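Local coordinates for quinoline 2-oxidoreductase large subunit (Pseudomonas putida, PDB 1T3Q), which is the molybdenum-containing large subunit of a hydroxylase that oxidises quinoline at carbon 2, carrying a molybdopterin cytosine dinucleotide cofactor, at residues G15-R20 with M669-I674; E664-M669 with K739-S744; L19-T24 with G509-L514. One frame throughout, in Å; residues are numbered along the deposited sequence.

Contact 1 of 3, residues G15-R20 with M669-I674. With MCN (pterin cytosine dinucleotide), chain N.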
loop_
_atom_site.group_PDB
_atom_site.type_symbol
_atom_site.label_atom_id
_atom_site.label_comp_id
_atom_site.label_asym_id
_atom_site.label_seq_id
_atom_site.Cartn_x
_atom_site.Cartn_y
_atom_site.Cartn_z
ATOM N N GLY B 15 -4.057 32.432 9.655
ATOM C CA GLY B 15 -4.304 33.784 9.184
ATOM C C GLY B 15 -3.460 34.145 7.975
ATOM O O GLY B 15 -3.663 35.190 7.357
ATOM N N THR B 16 -2.507 33.284 7.634
ATOM C CA THR B 16 -1.639 33.532 6.489
ATOM C C THR B 16 -1.973 32.590 5.339
ATOM O O THR B 16 -2.358 31.436 5.556
ATOM C CB THR B 16 -0.151 33.373 6.869
ATOM O OG1 THR B 16 0.138 32.003 7.169
ATOM C CG2 THR B 16 0.171 34.235 8.086
ATOM N N SER B 17 -1.835 33.093 4.115
ATOM C CA SER B 17 -2.141 32.304 2.926
ATOM C C SER B 17 -0.997 31.403 2.480
ATOM O O SER B 17 -0.392 31.621 1.432
ATOM C CB SER B 17 -2.561 33.230 1.786
ATOM O OG SER B 17 -3.795 33.857 2.083
ATOM N N VAL B 18 -0.714 30.384 3.283
ATOM C CA VAL B 18 0.336 29.420 2.979
ATOM C C VAL B 18 -0.034 28.671 1.692
ATOM O O VAL B 18 -1.192 28.284 1.507
ATOM C CB VAL B 18 0.490 28.400 4.145
ATOM C CG1 VAL B 18 1.401 27.252 3.742
ATOM C CG2 VAL B 18 1.036 29.106 5.377
ATOM N N LEU B 19 0.936 28.492 0.798
ATOM C CA LEU B 19 0.682 27.775 -0.449
ATOM C C LEU B 19 0.384 26.314 -0.124
ATOM O O LEU B 19 1.003 25.728 0.763
ATOM C CB LEU B 19 1.889 27.881 -1.387
ATOM C CG LEU B 19 2.201 29.314 -1.840
ATOM C CD1 LEU B 19 3.343 29.300 -2.844
ATOM C CD2 LEU B 19 0.955 29.942 -2.461
ATOM N N ARG B 20 -0.558 25.726 -0.853
ATOM C CA ARG B 20 -0.959 24.346 -0.596
ATOM C C ARG B 20 0.111 23.300 -0.865
ATOM O O ARG B 20 0.677 23.232 -1.951
ATOM C CB ARG B 20 -2.222 24.011 -1.398
ATOM C CG ARG B 20 -3.359 25.005 -1.197
ATOM C CD ARG B 20 -4.701 24.361 -1.509
ATOM N NE ARG B 20 -4.603 23.487 -2.675
ATOM C CZ ARG B 20 -5.510 22.576 -3.003
ATOM N NH1 ARG B 20 -5.329 21.819 -4.079
ATOM N NH2 ARG B 20 -6.596 22.424 -2.255
ATOM N N MET B 669 -9.909 33.421 9.808
ATOM C CA MET B 669 -9.575 32.647 8.612
ATOM C C MET B 669 -8.227 31.972 8.828
ATOM O O MET B 669 -7.264 32.621 9.240
ATOM C CB MET B 669 -9.463 33.548 7.382
ATOM C CG MET B 669 -10.746 34.207 6.928
ATOM S SD MET B 669 -10.466 35.125 5.397
ATOM C CE MET B 669 -9.748 36.629 6.033
ATOM N N ILE B 670 -8.150 30.675 8.545
ATOM C CA ILE B 670 -6.893 29.950 8.694
ATOM C C ILE B 670 -5.994 30.307 7.512
ATOM O O ILE B 670 -4.818 30.628 7.679
ATOM C CB ILE B 670 -7.115 28.425 8.671
ATOM C CG1 ILE B 670 -8.059 28.012 9.802
ATOM C CG2 ILE B 670 -5.779 27.694 8.799
ATOM C CD1 ILE B 670 -8.504 26.558 9.697
ATOM N N ASN B 671 -6.578 30.268 6.319
ATOM C CA ASN B 671 -5.857 30.536 5.084
ATOM C C ASN B 671 -6.774 31.345 4.170
ATOM O O ASN B 671 -7.614 30.786 3.463
ATOM C CB ASN B 671 -5.481 29.194 4.437
ATOM C CG ASN B 671 -4.489 29.343 3.306
ATOM O OD1 ASN B 671 -4.747 30.046 2.335
ATOM N ND2 ASN B 671 -3.344 28.669 3.425
ATOM N N PRO B 672 -6.634 32.684 4.183
ATOM C CA PRO B 672 -7.462 33.563 3.353
ATOM C C PRO B 672 -7.538 33.135 1.888
ATOM O O PRO B 672 -8.602 33.187 1.280
ATOM C CB PRO B 672 -6.806 34.929 3.541
ATOM C CG PRO B 672 -6.296 34.852 4.953
ATOM C CD PRO B 672 -5.678 33.469 4.988
ATOM N N MET B 673 -6.409 32.723 1.323
ATOM C CA MET B 673 -6.370 32.277 -0.066
ATOM C C MET B 673 -7.337 31.103 -0.282
ATOM O O MET B 673 -8.140 31.097 -1.217
ATOM C CB MET B 673 -4.954 31.833 -0.427
ATOM C CG MET B 673 -4.801 31.348 -1.863
ATOM S SD MET B 673 -3.126 30.758 -2.206
ATOM C CE MET B 673 -3.187 29.148 -1.370
ATOM N N ILE B 674 -7.246 30.107 0.587
ATOM C CA ILE B 674 -8.104 28.930 0.484
ATOM C C ILE B 674 -9.567 29.292 0.702
ATOM O O ILE B 674 -10.445 28.786 0.004
ATOM C CB ILE B 674 -7.636 27.837 1.475
ATOM C CG1 ILE B 674 -6.368 27.176 0.918
ATOM C CG2 ILE B 674 -8.734 26.785 1.687
ATOM C CD1 ILE B 674 -5.676 26.236 1.871
HETATM N N1 MCN N . -11.106 27.450 6.020
HETATM C C2 MCN N . -10.129 28.362 6.538
HETATM N N3 MCN N . -10.605 29.134 7.587
HETATM C C4 MCN N . -11.883 29.096 8.134
HETATM C C5 MCN N . -12.846 28.151 7.555
HETATM C C6 MCN N . -12.458 27.339 6.516
HETATM O O2 MCN N . -9.022 28.433 6.055
HETATM N N4 MCN N . -12.223 29.875 9.139
HETATM C "C1'" MCN N . -10.593 26.525 4.854
HETATM C C2D MCN N . -10.165 25.083 5.389
HETATM O "O2'" MCN N . -9.033 24.571 4.601
HETATM C "C3'" MCN N . -11.441 24.277 5.267
HETATM C C4D MCN N . -12.094 24.780 4.002
HETATM O O4D MCN N . -11.608 26.207 3.859
HETATM O "O3'" MCN N . -11.118 22.845 5.179
HETATM C "C5'" MCN N . -13.634 24.587 3.914
HETATM O "O5'" MCN N . -14.149 25.128 5.106
HETATM P PA MCN N . -15.067 24.351 6.128
HETATM O O1A MCN N . -14.230 24.127 7.349
HETATM O O2A MCN N . -16.345 25.172 6.178
HETATM O O3A MCN N . -15.640 22.933 5.571
HETATM P PB MCN N . -14.930 21.510 5.385
HETATM O O1B MCN N . -15.647 20.547 6.273
HETATM O O2B MCN N . -13.441 21.619 5.538
HETATM O O3B MCN N . -15.205 21.160 3.844
HETATM C C10 MCN N . -16.432 20.607 3.438
HETATM C "C9'" MCN N . -17.168 21.711 2.752
HETATM C "C8'" MCN N . -18.473 21.057 2.242
HETATM S "S8'" MCN N . -19.555 20.422 3.515
HETATM C "C7'" MCN N . -18.859 20.956 0.968
HETATM S "S7'" MCN N . -20.362 20.179 0.399
HETATM C "C6'" MCN N . -17.884 21.494 -0.133
HETATM C C7 MCN N . -17.006 22.587 0.416
HETATM O "O9'" MCN N . -16.329 22.162 1.588
HETATM N "N5'" MCN N . -17.212 20.259 -0.714
HETATM C C4A MCN N . -16.036 20.696 -1.445
HETATM N "N8'" MCN N . -15.972 22.987 -0.597
HETATM C C4B MCN N . -15.451 21.976 -1.457
HETATM N "N1'" MCN N . -14.297 22.358 -2.185
HETATM C "C2'" MCN N . -13.740 21.372 -2.927
HETATM N "N2'" MCN N . -12.645 21.690 -3.651
HETATM N "N3'" MCN N . -14.223 20.080 -2.954
HETATM C "C4'" MCN N . -15.382 19.612 -2.229
HETATM O "O4'" MCN N . -15.741 18.463 -2.307
#
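The carboxamide of N671 lies against the loop 15-20, and ND2 gives a nearly straight hydrogen bond of 2.9 Å to V18 O. The carbonyl is met in its own plane, on a lone pair of the oxygen, which lies 6° out of the N671 amide plane. This in-plane bond, with those to Q516 OE1 of helix 510-522 and from I674 N, fixes the amide's rotation. With CG anti to the backbone N (chi1 -168°), it comes to 3.8 Å from S17 CA. OD1 takes I674 N at 3.1 Å from above its carbonyl plane. N671 is thus the N-cap of helix 672-692, and its amide ties that helix start to the N-terminal loop. A second N-H of the first turn, M673 N, donates to S17 OG at 2.9 Å; the same hydroxyl lies 3.5 Å from P672 CD. The M673 chain, bent at chi3, brings CE to 3.6 Å from V18 O and crosses R20 at about a right angle, while its SD meets L19 CD2. At the loop's other end G15 N bonds I670 O at 2.8 Å. On the cofactor side, I670 N points almost straight at cytosine N3 and N671 N donates to O2.

Contact 2 of 3, residues E664-M669 with K739-S744. With MCN (pterin cytosine dinucleotide), chain N; SMO (dioxosulfidomolybdenum(VI) ion), chain O.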
loop_
_atom_site.group_PDB
_atom_site.type_symbol
_atom_site.label_atom_id
_atom_site.label_comp_id
_atom_site.label_asym_id
_atom_site.label_seq_id
_atom_site.Cartn_x
_atom_site.Cartn_y
_atom_site.Cartn_z
ATOM N N GLU B 664 -17.778 37.873 3.542
ATOM C CA GLU B 664 -17.782 36.670 4.366
ATOM C C GLU B 664 -17.179 36.865 5.742
ATOM O O GLU B 664 -16.162 37.537 5.899
ATOM C CB GLU B 664 -17.027 35.536 3.649
ATOM C CG GLU B 664 -16.758 34.302 4.515
ATOM C CD GLU B 664 -18.022 33.514 4.836
ATOM O OE1 GLU B 664 -18.019 32.752 5.829
ATOM O OE2 GLU B 664 -19.017 33.646 4.090
ATOM N N ASP B 665 -17.827 36.278 6.741
ATOM C CA ASP B 665 -17.333 36.332 8.107
ATOM C C ASP B 665 -17.365 34.912 8.643
ATOM O O ASP B 665 -18.411 34.430 9.087
ATOM C CB ASP B 665 -18.203 37.231 8.997
ATOM C CG ASP B 665 -17.586 37.469 10.379
ATOM O OD1 ASP B 665 -16.871 36.585 10.891
ATOM O OD2 ASP B 665 -17.828 38.543 10.968
ATOM N N CYS B 666 -16.222 34.238 8.572
ATOM C CA CYS B 666 -16.093 32.875 9.075
ATOM C C CYS B 666 -15.170 32.935 10.280
ATOM O O CYS B 666 -14.345 32.049 10.503
ATOM C CB CYS B 666 -15.505 31.949 7.999
ATOM S SG CYS B 666 -13.909 32.474 7.307
ATOM N N GLY B 667 -15.319 33.997 11.066
ATOM C CA GLY B 667 -14.472 34.158 12.225
ATOM C C GLY B 667 -13.043 34.276 11.734
ATOM O O GLY B 667 -12.790 34.889 10.697
ATOM N N THR B 668 -12.112 33.680 12.464
ATOM C CA THR B 668 -10.705 33.723 12.093
ATOM C C THR B 668 -10.434 32.833 10.881
ATOM O O THR B 668 -10.704 31.638 10.917
ATOM C CB THR B 668 -9.815 33.236 13.258
ATOM O OG1 THR B 668 -9.966 34.123 14.373
ATOM C CG2 THR B 668 -8.346 33.193 12.840
ATOM N N MET B 669 -9.909 33.421 9.808
ATOM C CA MET B 669 -9.575 32.647 8.612
ATOM C C MET B 669 -8.227 31.972 8.828
ATOM O O MET B 669 -7.264 32.621 9.240
ATOM C CB MET B 669 -9.463 33.548 7.382
ATOM C CG MET B 669 -10.746 34.207 6.928
ATOM S SD MET B 669 -10.466 35.125 5.397
ATOM C CE MET B 669 -9.748 36.629 6.033
ATOM N N LYS B 739 -14.300 29.645 12.454
ATOM C CA LYS B 739 -15.673 29.258 12.123
ATOM C C LYS B 739 -15.622 28.638 10.719
ATOM O O LYS B 739 -14.645 28.834 9.993
ATOM C CB LYS B 739 -16.608 30.463 12.101
ATOM C CG LYS B 739 -16.844 31.107 13.454
ATOM C CD LYS B 739 -17.921 32.170 13.349
ATOM C CE LYS B 739 -18.194 32.821 14.700
ATOM N NZ LYS B 739 -19.269 33.835 14.595
ATOM N N GLY B 740 -16.665 27.906 10.331
ATOM C CA GLY B 740 -16.677 27.287 9.011
ATOM C C GLY B 740 -17.253 28.181 7.921
ATOM O O GLY B 740 -17.758 29.265 8.210
ATOM N N MET B 741 -17.180 27.740 6.663
ATOM C CA MET B 741 -17.716 28.529 5.550
ATOM C C MET B 741 -17.805 27.772 4.224
ATOM O O MET B 741 -18.302 28.303 3.234
ATOM C CB MET B 741 -16.895 29.821 5.356
ATOM C CG MET B 741 -15.393 29.637 5.098
ATOM S SD MET B 741 -14.960 28.923 3.487
ATOM C CE MET B 741 -15.749 30.061 2.377
ATOM N N GLY B 742 -17.343 26.530 4.211
ATOM C CA GLY B 742 -17.374 25.739 2.988
ATOM C C GLY B 742 -18.637 25.836 2.146
ATOM O O GLY B 742 -18.567 25.963 0.925
ATOM N N GLU B 743 -19.798 25.789 2.787
ATOM C CA GLU B 743 -21.068 25.848 2.070
ATOM C C GLU B 743 -21.652 27.232 1.867
ATOM O O GLU B 743 -22.601 27.389 1.101
ATOM C CB GLU B 743 -22.118 25.021 2.808
ATOM C CG GLU B 743 -21.803 23.553 2.938
ATOM C CD GLU B 743 -22.743 22.884 3.913
ATOM O OE1 GLU B 743 -22.531 23.042 5.135
ATOM O OE2 GLU B 743 -23.705 22.227 3.462
ATOM N N SER B 744 -21.091 28.229 2.548
ATOM C CA SER B 744 -21.606 29.597 2.499
ATOM C C SER B 744 -22.147 30.118 1.170
ATOM O O SER B 744 -23.296 30.556 1.102
ATOM C CB SER B 744 -20.556 30.580 3.038
ATOM O OG SER B 744 -19.408 30.632 2.206
HETATM N N1 MCN N . -11.106 27.450 6.020
HETATM C C2 MCN N . -10.129 28.362 6.538
HETATM N N3 MCN N . -10.605 29.134 7.587
HETATM C C4 MCN N . -11.883 29.096 8.134
HETATM C C5 MCN N . -12.846 28.151 7.555
HETATM C C6 MCN N . -12.458 27.339 6.516
HETATM O O2 MCN N . -9.022 28.433 6.055
HETATM N N4 MCN N . -12.223 29.875 9.139
HETATM C "C1'" MCN N . -10.593 26.525 4.854
HETATM C C2D MCN N . -10.165 25.083 5.389
HETATM O "O2'" MCN N . -9.033 24.571 4.601
HETATM C "C3'" MCN N . -11.441 24.277 5.267
HETATM C C4D MCN N . -12.094 24.780 4.002
HETATM O O4D MCN N . -11.608 26.207 3.859
HETATM O "O3'" MCN N . -11.118 22.845 5.179
HETATM C "C5'" MCN N . -13.634 24.587 3.914
HETATM O "O5'" MCN N . -14.149 25.128 5.106
HETATM P PA MCN N . -15.067 24.351 6.128
HETATM O O1A MCN N . -14.230 24.127 7.349
HETATM O O2A MCN N . -16.345 25.172 6.178
HETATM O O3A MCN N . -15.640 22.933 5.571
HETATM P PB MCN N . -14.930 21.510 5.385
HETATM O O1B MCN N . -15.647 20.547 6.273
HETATM O O2B MCN N . -13.441 21.619 5.538
HETATM O O3B MCN N . -15.205 21.160 3.844
HETATM C C10 MCN N . -16.432 20.607 3.438
HETATM C "C9'" MCN N . -17.168 21.711 2.752
HETATM C "C8'" MCN N . -18.473 21.057 2.242
HETATM S "S8'" MCN N . -19.555 20.422 3.515
HETATM C "C7'" MCN N . -18.859 20.956 0.968
HETATM S "S7'" MCN N . -20.362 20.179 0.399
HETATM C "C6'" MCN N . -17.884 21.494 -0.133
HETATM C C7 MCN N . -17.006 22.587 0.416
HETATM O "O9'" MCN N . -16.329 22.162 1.588
HETATM N "N5'" MCN N . -17.212 20.259 -0.714
HETATM C C4A MCN N . -16.036 20.696 -1.445
HETATM N "N8'" MCN N . -15.972 22.987 -0.597
HETATM C C4B MCN N . -15.451 21.976 -1.457
HETATM N "N1'" MCN N . -14.297 22.358 -2.185
HETATM C "C2'" MCN N . -13.740 21.372 -2.927
HETATM N "N2'" MCN N . -12.645 21.690 -3.651
HETATM N "N3'" MCN N . -14.223 20.080 -2.954
HETATM C "C4'" MCN N . -15.382 19.612 -2.229
HETATM O "O4'" MCN N . -15.741 18.463 -2.307
HETATM S S SMO O . -23.186 18.962 1.375
HETATM MO MO SMO O . -21.337 19.199 2.416
HETATM O OM2 SMO O . -22.490 19.356 3.710
HETATM O OM1 SMO O . -20.737 17.616 2.377
HETATM O O HOH W 1 -19.068 35.446 12.200
#
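This is a buried backbone-and-side-chain contact between the end of strand 655-665 and the cofactor-binding loop that leads into helix 744-761. C666 CB packs on M741 CB at 3.7 Å, and C666 O accepts a weak hydrogen bond from K739 N. The K739 side chain starts against C666, with CB 3.2 Å from C666 O, then runs extended past G667 to water 1, which gives a weak hydrogen bond to D665 OD1; K739 NZ is bonded to L637 O and paired with E423. D665 OD1 also receives G667 N in an Asx turn. The bend at chi2 (70°) sets CD of E664 against the loop 739-744; OE1 lies 3.2 Å from M741 CB and OE2 3.6 Å from S744 OG. An alanine at E664 would probably open a gap beside M741 CB and S744, leaving both less closely packed. S744 OG donates to M741 O. Both segments turn polar backbone atoms to the dinucleotide: T668 O and K739 O share cytosine N4, the latter at 2.8 Å, while M741 N and G742 N converge on phosphate oxygen O2A, the latter at 2.6 Å. E743 OE2 lies 3.1 Å from OM2 of the molybdenum centre, characteristic of the xanthine dehydrogenase family active site.

Contact 3 of 3, residues L19-T24 with G509-L514. With MCN (pterin cytosine dinucleotide), chain N.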
loop_
_atom_site.group_PDB
_atom_site.type_symbol
_atom_site.label_atom_id
_atom_site.label_comp_id
_atom_site.label_asym_id
_atom_site.label_seq_id
_atom_site.Cartn_x
_atom_site.Cartn_y
_atom_site.Cartn_z
ATOM N N LEU B 19 0.936 28.492 0.798
ATOM C CA LEU B 19 0.682 27.775 -0.449
ATOM C C LEU B 19 0.384 26.314 -0.124
ATOM O O LEU B 19 1.003 25.728 0.763
ATOM C CB LEU B 19 1.889 27.881 -1.387
ATOM C CG LEU B 19 2.201 29.314 -1.840
ATOM C CD1 LEU B 19 3.343 29.300 -2.844
ATOM C CD2 LEU B 19 0.955 29.942 -2.461
ATOM N N ARG B 20 -0.558 25.726 -0.853
ATOM C CA ARG B 20 -0.959 24.346 -0.596
ATOM C C ARG B 20 0.111 23.300 -0.865
ATOM O O ARG B 20 0.677 23.232 -1.951
ATOM C CB ARG B 20 -2.222 24.011 -1.398
ATOM C CG ARG B 20 -3.359 25.005 -1.197
ATOM C CD ARG B 20 -4.701 24.361 -1.509
ATOM N NE ARG B 20 -4.603 23.487 -2.675
ATOM C CZ ARG B 20 -5.510 22.576 -3.003
ATOM N NH1 ARG B 20 -5.329 21.819 -4.079
ATOM N NH2 ARG B 20 -6.596 22.424 -2.255
ATOM N N ARG B 21 0.377 22.460 0.128
ATOM C CA ARG B 21 1.378 21.423 -0.043
ATOM C C ARG B 21 0.908 20.316 -0.989
ATOM O O ARG B 21 1.728 19.629 -1.596
ATOM C CB ARG B 21 1.783 20.841 1.318
ATOM C CG ARG B 21 0.633 20.433 2.212
ATOM C CD ARG B 21 1.130 20.077 3.614
ATOM N NE ARG B 21 1.789 21.206 4.276
ATOM C CZ ARG B 21 2.284 21.162 5.512
ATOM N NH1 ARG B 21 2.870 22.230 6.036
ATOM N NH2 ARG B 21 2.192 20.049 6.227
ATOM N N GLU B 22 -0.403 20.153 -1.141
ATOM C CA GLU B 22 -0.901 19.108 -2.031
ATOM C C GLU B 22 -0.813 19.462 -3.514
ATOM O O GLU B 22 -0.840 18.576 -4.371
ATOM C CB GLU B 22 -2.350 18.735 -1.681
ATOM C CG GLU B 22 -3.334 19.886 -1.681
ATOM C CD GLU B 22 -3.544 20.478 -0.294
ATOM O OE1 GLU B 22 -2.561 20.961 0.308
ATOM O OE2 GLU B 22 -4.696 20.455 0.199
ATOM N N ASP B 23 -0.690 20.751 -3.819
ATOM C CA ASP B 23 -0.633 21.209 -5.206
ATOM C C ASP B 23 0.448 20.585 -6.070
ATOM O O ASP B 23 0.218 20.323 -7.247
ATOM C CB ASP B 23 -0.464 22.731 -5.267
ATOM C CG ASP B 23 -1.736 23.482 -4.933
ATOM O OD1 ASP B 23 -2.751 22.841 -4.572
ATOM O OD2 ASP B 23 -1.720 24.727 -5.027
ATOM N N THR B 24 1.623 20.341 -5.497
ATOM C CA THR B 24 2.721 19.804 -6.286
ATOM C C THR B 24 2.434 18.443 -6.908
ATOM O O THR B 24 2.705 18.237 -8.091
ATOM C CB THR B 24 4.024 19.766 -5.461
ATOM O OG1 THR B 24 4.296 21.087 -4.972
ATOM C CG2 THR B 24 5.197 19.323 -6.328
ATOM N N GLY B 509 -8.394 21.693 0.982
ATOM C CA GLY B 509 -7.143 22.081 1.625
ATOM C C GLY B 509 -6.746 21.676 3.036
ATOM O O GLY B 509 -5.828 22.280 3.598
ATOM N N HIS B 510 -7.400 20.668 3.608
ATOM C CA HIS B 510 -7.084 20.207 4.969
ATOM C C HIS B 510 -5.613 19.888 5.202
ATOM O O HIS B 510 -5.059 20.173 6.258
ATOM C CB HIS B 510 -7.880 18.940 5.295
ATOM C CG HIS B 510 -9.360 19.131 5.282
ATOM N ND1 HIS B 510 -10.244 18.075 5.303
ATOM C CD2 HIS B 510 -10.113 20.253 5.276
ATOM C CE1 HIS B 510 -11.480 18.539 5.313
ATOM N NE2 HIS B 510 -11.429 19.859 5.299
ATOM N N GLU B 511 -4.997 19.252 4.215
ATOM C CA GLU B 511 -3.606 18.856 4.297
ATOM C C GLU B 511 -2.712 20.055 4.611
ATOM O O GLU B 511 -1.647 19.914 5.214
ATOM C CB GLU B 511 -3.212 18.194 2.976
ATOM C CG GLU B 511 -1.807 17.668 2.896
ATOM C CD GLU B 511 -1.615 16.773 1.679
ATOM O OE1 GLU B 511 -0.456 16.563 1.275
ATOM O OE2 GLU B 511 -2.629 16.277 1.135
ATOM N N THR B 512 -3.160 21.238 4.217
ATOM C CA THR B 512 -2.397 22.451 4.472
ATOM C C THR B 512 -2.922 23.207 5.694
ATOM O O THR B 512 -2.168 23.502 6.618
ATOM C CB THR B 512 -2.427 23.384 3.233
ATOM O OG1 THR B 512 -1.761 22.739 2.137
ATOM C CG2 THR B 512 -1.737 24.707 3.533
ATOM N N THR B 513 -4.218 23.495 5.715
ATOM C CA THR B 513 -4.789 24.250 6.823
ATOM C C THR B 513 -4.735 23.571 8.191
ATOM O O THR B 513 -4.560 24.244 9.205
ATOM C CB THR B 513 -6.240 24.675 6.517
ATOM O OG1 THR B 513 -7.018 23.534 6.137
ATOM C CG2 THR B 513 -6.255 25.698 5.391
ATOM N N LEU B 514 -4.885 22.252 8.238
ATOM C CA LEU B 514 -4.823 21.577 9.528
ATOM C C LEU B 514 -3.395 21.649 10.071
ATOM O O LEU B 514 -3.184 21.675 11.282
ATOM C CB LEU B 514 -5.282 20.113 9.407
ATOM C CG LEU B 514 -6.752 19.912 9.010
ATOM C CD1 LEU B 514 -7.075 18.415 8.974
ATOM C CD2 LEU B 514 -7.668 20.633 10.003
HETATM N N1 MCN N . -11.106 27.450 6.020
HETATM C C2 MCN N . -10.129 28.362 6.538
HETATM N N3 MCN N . -10.605 29.134 7.587
HETATM C C4 MCN N . -11.883 29.096 8.134
HETATM C C5 MCN N . -12.846 28.151 7.555
HETATM C C6 MCN N . -12.458 27.339 6.516
HETATM O O2 MCN N . -9.022 28.433 6.055
HETATM N N4 MCN N . -12.223 29.875 9.139
HETATM C "C1'" MCN N . -10.593 26.525 4.854
HETATM C C2D MCN N . -10.165 25.083 5.389
HETATM O "O2'" MCN N . -9.033 24.571 4.601
HETATM C "C3'" MCN N . -11.441 24.277 5.267
HETATM C C4D MCN N . -12.094 24.780 4.002
HETATM O O4D MCN N . -11.608 26.207 3.859
HETATM O "O3'" MCN N . -11.118 22.845 5.179
HETATM C "C5'" MCN N . -13.634 24.587 3.914
HETATM O "O5'" MCN N . -14.149 25.128 5.106
HETATM P PA MCN N . -15.067 24.351 6.128
HETATM O O1A MCN N . -14.230 24.127 7.349
HETATM O O2A MCN N . -16.345 25.172 6.178
HETATM O O3A MCN N . -15.640 22.933 5.571
HETATM P PB MCN N . -14.930 21.510 5.385
HETATM O O1B MCN N . -15.647 20.547 6.273
HETATM O O2B MCN N . -13.441 21.619 5.538
HETATM O O3B MCN N . -15.205 21.160 3.844
HETATM C C10 MCN N . -16.432 20.607 3.438
HETATM C "C9'" MCN N . -17.168 21.711 2.752
HETATM C "C8'" MCN N . -18.473 21.057 2.242
HETATM S "S8'" MCN N . -19.555 20.422 3.515
HETATM C "C7'" MCN N . -18.859 20.956 0.968
HETATM S "S7'" MCN N . -20.362 20.179 0.399
HETATM C "C6'" MCN N . -17.884 21.494 -0.133
HETATM C C7 MCN N . -17.006 22.587 0.416
HETATM O "O9'" MCN N . -16.329 22.162 1.588
HETATM N "N5'" MCN N . -17.212 20.259 -0.714
HETATM C C4A MCN N . -16.036 20.696 -1.445
HETATM N "N8'" MCN N . -15.972 22.987 -0.597
HETATM C C4B MCN N . -15.451 21.976 -1.457
HETATM N "N1'" MCN N . -14.297 22.358 -2.185
HETATM C "C2'" MCN N . -13.740 21.372 -2.927
HETATM N "N2'" MCN N . -12.645 21.690 -3.651
HETATM N "N3'" MCN N . -14.223 20.080 -2.954
HETATM C "C4'" MCN N . -15.382 19.612 -2.229
HETATM O "O4'" MCN N . -15.741 18.463 -2.307
HETATM O O HOH W 2 0.382 17.865 5.730
HETATM O O HOH W 3 -6.195 18.495 1.678
HETATM O O HOH W 4 -7.190 19.800 -0.864
#
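L19 meets T512 through its backbone, its O lying 4.0 Å from T512 CG2. R20 follows, with its guanidinium beside D23 in the same segment: NE and NH1 grip the single oxygen D23 OD1 side-on, NE at 2.7 Å, and that oxygen lies close to the guanidinium plane. NH1 has a further acceptor in Q106 O of the small subunit. At R21 the backbone N donates to T512 OG1 at 2.9 Å. The side chain of R21 crosses E511 obliquely, with CD 3.2 Å from E511 O, and water 2 bridges NH2 to that carbonyl; NH1 and NH2 are also bonded to A526 O and V529 O. E22 completes the grip on the threonine. With CG between the backbone N and the carbonyl carbon (chi1 56°), CG sits over the centre of one face of the R20 guanidinium; the chain then bends at chi2, and OE1 accepts the proton of T512 OG1 at 2.7 Å, on the syn side and 15° out of the carboxylate plane. OE2 lies 3.3 Å from G509 CA and takes protons from waters 3 and 4, which accept from E511 N and G509 N. The side chains of E22 and E511 run past one another in opposing directions, their carboxylate planes 14° apart. G509 is the N-cap of helix 510-522, whose first turn carries H510 and T513 of the cofactor pocket, so the contact ties the N-terminal loop to the helix start that binds the dinucleotide. T512 OG1 is donor and acceptor at once, which fixes its hydroxyl, while the buried E22 charge is probably eased by the weak, long pair with R20 NH2, out of the guanidinium plane, and by the waters, against the nearby like charge of E511, itself paired with R25.

The three contacts lie around one pterin cytosine dinucleotide. Contacts 1 and 3 share L19 and R20, their centres about 9 Å apart, and they touch where helices 510-522 and 672-692 begin: I674 CD1 packs on T513 CG2 at 3.6 Å. Contacts 1 and 2 share M669, with centres about 12 Å apart, and between them bond the O2, N3 and N4 edge of the cytosine. Contacts 2 and 3 do not touch, their nearest atoms being about 7 Å apart, but each reaches the pyrophosphate, contact 3 with H510 NE2 donating to O2B at 2.7 Å. Only contact 2, through E743, extends to the molybdenum centre.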